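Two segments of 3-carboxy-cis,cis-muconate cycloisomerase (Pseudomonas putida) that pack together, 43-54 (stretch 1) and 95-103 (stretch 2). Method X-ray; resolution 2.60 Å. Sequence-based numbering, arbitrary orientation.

Stretch 1 (43-54) GLVPHSAVAAIE
Stretch 2 95-103: EAERYVHLG

Stretch 1 enters from the end of a preceding helix. Gly43 leaves helical conformation at phi/psi 81/32, closing a Schellman motif, and positive phi by itself favours glycine. Leu44 (-110/-17), the extended Val45 (-139/133) and Pro46 (-65/126) lead into a new helix that begins at His47 and runs past Glu54. Pro46 is its N-cap residue: its O accepts from Ala49 N at 2.6 Å and, weakly, from Val50 N at 3.4 Å, while farther along Ile53 N bonds to Ala49 O at 2.9 Å.

Stretch 2 has no regular helix or strand. Tyr99 N reaches Ala96 O at 3.0 Å, and a type II turn from Tyr99 to Leu102 follows, with Val100 at -69/138, His101 at 59/31 and a weak bond from Leu102 N to Tyr99 O of 3.5 Å. Across the stretches, CA of Ala49 lies 4.8 Å from CA of Ala96, CA of Val45 6.5 Å from CA of Tyr99, and CA of Ile53 7.1 Å from CA of Val100.

No hydrogen bond joins the stretches, so the contact rests on apolar packing, burying 381 Å² in all. The small methyl of Ala96 permits the closest backbone approach in this register: its CB lies 3.9 Å from both Ala49 CB and Ala52 CB, one helical turn apart. Tyr99 (chi1 m, chi2 101°) contributes most area. Pro46 CD sits over one face of its ring, 3.3 Å from Tyr99 CZ, in a CH-pi contact suited to the polarised C-H bonds beside the proline nitrogen. Val45 CG2 (chi1 t) approaches Tyr99 CD2 obliquely at 3.4 Å, and Ala49 CB lies 4.1 Å from Tyr99 CD1. Tyr99 OH is hydrogen-bonded elsewhere in the structure. Leu102 (t, p) brings CD2 to 4.3 Å from Val45 CG2, while Ile53 (m, t) extends CD1 to 4.2 Å from Val100 CA.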

# COMPACT_ATOMS: atom_id res chain seq x y z
N GLY D 43 -3.21 -36.47 -32.33
CA GLY D 43 -4.29 -37.00 -33.14
C GLY D 43 -5.64 -36.39 -32.85
O GLY D 43 -6.66 -37.07 -32.97
N LEU D 44 -5.67 -35.12 -32.47
CA LEU D 44 -6.93 -34.46 -32.17
C LEU D 44 -7.28 -33.42 -33.22
O LEU D 44 -8.43 -32.98 -33.32
CB LEU D 44 -6.88 -33.80 -30.80
CG LEU D 44 -7.25 -34.66 -29.59
CD1 LEU D 44 -8.69 -35.11 -29.75
CD2 LEU D 44 -6.32 -35.85 -29.46
N VAL D 45 -6.29 -33.01 -34.01
CA VAL D 45 -6.51 -32.00 -35.04
C VAL D 45 -5.79 -32.32 -36.35
O VAL D 45 -4.60 -32.66 -36.36
CB VAL D 45 -6.07 -30.59 -34.55
CG1 VAL D 45 -6.10 -29.58 -35.71
CG2 VAL D 45 -6.98 -30.13 -33.43
N PRO D 46 -6.50 -32.19 -37.49
CA PRO D 46 -5.92 -32.46 -38.81
C PRO D 46 -4.82 -31.46 -39.13
O PRO D 46 -5.03 -30.24 -39.06
CB PRO D 46 -7.12 -32.30 -39.75
CG PRO D 46 -7.96 -31.27 -39.04
CD PRO D 46 -7.90 -31.75 -37.61
N HIS D 47 -3.64 -31.98 -39.47
CA HIS D 47 -2.48 -31.15 -39.80
C HIS D 47 -2.78 -30.00 -40.77
O HIS D 47 -2.08 -28.99 -40.79
CB HIS D 47 -1.38 -32.03 -40.38
CG HIS D 47 -0.74 -32.92 -39.36
ND1 HIS D 47 0.33 -32.51 -38.59
CD2 HIS D 47 -1.05 -34.17 -38.94
CE1 HIS D 47 0.65 -33.48 -37.74
NE2 HIS D 47 -0.17 -34.49 -37.93
N SER D 48 -3.83 -30.16 -41.58
CA SER D 48 -4.20 -29.12 -42.53
C SER D 48 -4.75 -27.90 -41.80
O SER D 48 -4.61 -26.76 -42.27
CB SER D 48 -5.24 -29.66 -43.51
OG SER D 48 -6.31 -30.29 -42.82
N ALA D 49 -5.38 -28.15 -40.64
CA ALA D 49 -5.95 -27.08 -39.82
C ALA D 49 -4.83 -26.33 -39.09
O ALA D 49 -4.88 -25.10 -38.95
CB ALA D 49 -6.94 -27.67 -38.80
N VAL D 50 -3.83 -27.07 -38.64
CA VAL D 50 -2.69 -26.50 -37.94
C VAL D 50 -2.10 -25.36 -38.75
O VAL D 50 -1.79 -24.29 -38.21
CB VAL D 50 -1.60 -27.55 -37.70
CG1 VAL D 50 -0.42 -26.93 -36.96
CG2 VAL D 50 -2.18 -28.73 -36.92
N ALA D 51 -1.94 -25.60 -40.04
CA ALA D 51 -1.39 -24.59 -40.94
C ALA D 51 -2.32 -23.39 -41.07
O ALA D 51 -1.87 -22.25 -41.10
CB ALA D 51 -1.14 -25.21 -42.31
N ALA D 52 -3.63 -23.64 -41.14
CA ALA D 52 -4.62 -22.57 -41.27
C ALA D 52 -4.58 -21.65 -40.05
O ALA D 52 -4.56 -20.42 -40.19
CB ALA D 52 -6.01 -23.17 -41.42
N ILE D 53 -4.59 -22.26 -38.88
CA ILE D 53 -4.55 -21.54 -37.61
C ILE D 53 -3.29 -20.67 -37.48
O ILE D 53 -3.39 -19.47 -37.24
CB ILE D 53 -4.64 -22.53 -36.44
CG1 ILE D 53 -6.03 -23.18 -36.43
CG2 ILE D 53 -4.35 -21.83 -35.12
CD1 ILE D 53 -6.18 -24.32 -35.45
N GLU D 54 -2.11 -21.28 -37.64
CA GLU D 54 -0.86 -20.53 -37.52
C GLU D 54 -0.83 -19.30 -38.42
O GLU D 54 -0.25 -18.27 -38.06
CB GLU D 54 0.33 -21.41 -37.87
CG GLU D 54 0.50 -22.60 -36.95
CD GLU D 54 1.74 -23.40 -37.26
OE1 GLU D 54 1.91 -23.81 -38.43
OE2 GLU D 54 2.55 -23.62 -36.34
N GLU D 95 -13.50 -25.27 -42.48
CA GLU D 95 -13.60 -26.46 -41.64
C GLU D 95 -12.47 -26.60 -40.63
O GLU D 95 -12.37 -27.62 -39.93
CB GLU D 95 -13.70 -27.73 -42.49
CG GLU D 95 -12.48 -28.06 -43.35
CD GLU D 95 -12.25 -27.06 -44.47
OE1 GLU D 95 -13.23 -26.46 -44.97
OE2 GLU D 95 -11.08 -26.88 -44.86
N ALA D 96 -11.62 -25.58 -40.55
CA ALA D 96 -10.52 -25.59 -39.60
C ALA D 96 -10.99 -24.86 -38.34
O ALA D 96 -10.49 -25.11 -37.24
CB ALA D 96 -9.31 -24.89 -40.20
N GLU D 97 -11.96 -23.97 -38.52
CA GLU D 97 -12.53 -23.17 -37.43
C GLU D 97 -12.92 -23.93 -36.17
O GLU D 97 -12.79 -23.40 -35.07
CB GLU D 97 -13.76 -22.41 -37.93
CG GLU D 97 -14.37 -21.48 -36.88
CD GLU D 97 -15.60 -20.74 -37.40
OE1 GLU D 97 -15.54 -20.18 -38.51
OE2 GLU D 97 -16.62 -20.71 -36.67
N ARG D 98 -13.40 -25.16 -36.31
CA ARG D 98 -13.83 -25.94 -35.16
C ARG D 98 -12.72 -26.50 -34.27
O ARG D 98 -12.99 -27.10 -33.23
CB ARG D 98 -14.73 -27.10 -35.63
CG ARG D 98 -13.96 -28.26 -36.27
CD ARG D 98 -14.89 -29.20 -37.01
NE ARG D 98 -15.37 -28.61 -38.26
CZ ARG D 98 -16.23 -29.21 -39.09
NH1 ARG D 98 -16.71 -30.41 -38.79
NH2 ARG D 98 -16.61 -28.60 -40.21
N TYR D 99 -11.46 -26.31 -34.67
CA TYR D 99 -10.34 -26.84 -33.90
C TYR D 99 -9.58 -25.81 -33.06
O TYR D 99 -8.77 -26.17 -32.19
CB TYR D 99 -9.35 -27.54 -34.85
CG TYR D 99 -9.92 -28.76 -35.54
CD1 TYR D 99 -10.36 -28.69 -36.87
CD2 TYR D 99 -10.03 -29.97 -34.87
CE1 TYR D 99 -10.90 -29.82 -37.51
CE2 TYR D 99 -10.56 -31.10 -35.49
CZ TYR D 99 -10.99 -31.02 -36.81
OH TYR D 99 -11.50 -32.15 -37.40
N VAL D 100 -9.84 -24.54 -33.31
CA VAL D 100 -9.16 -23.49 -32.56
C VAL D 100 -9.60 -23.47 -31.10
O VAL D 100 -10.79 -23.64 -30.80
CB VAL D 100 -9.42 -22.10 -33.21
CG1 VAL D 100 -10.89 -21.78 -33.18
CG2 VAL D 100 -8.64 -21.03 -32.47
N HIS D 101 -8.63 -23.29 -30.21
CA HIS D 101 -8.89 -23.19 -28.77
C HIS D 101 -9.57 -24.43 -28.21
O HIS D 101 -10.33 -24.35 -27.25
CB HIS D 101 -9.75 -21.93 -28.52
CG HIS D 101 -9.74 -21.45 -27.11
ND1 HIS D 101 -10.71 -21.79 -26.19
CD2 HIS D 101 -8.87 -20.64 -26.46
CE1 HIS D 101 -10.45 -21.21 -25.04
NE2 HIS D 101 -9.34 -20.51 -25.17
N LEU D 102 -9.27 -25.59 -28.80
CA LEU D 102 -9.88 -26.85 -28.37
C LEU D 102 -9.45 -27.37 -27.00
O LEU D 102 -8.27 -27.65 -26.77
CB LEU D 102 -9.62 -27.93 -29.42
CG LEU D 102 -10.22 -29.32 -29.14
CD1 LEU D 102 -11.75 -29.22 -29.13
CD2 LEU D 102 -9.76 -30.32 -30.19
N GLY D 103 -10.42 -27.53 -26.10
CA GLY D 103 -10.15 -28.06 -24.78
C GLY D 103 -9.54 -27.09 -23.78
O GLY D 103 -9.26 -27.47 -22.63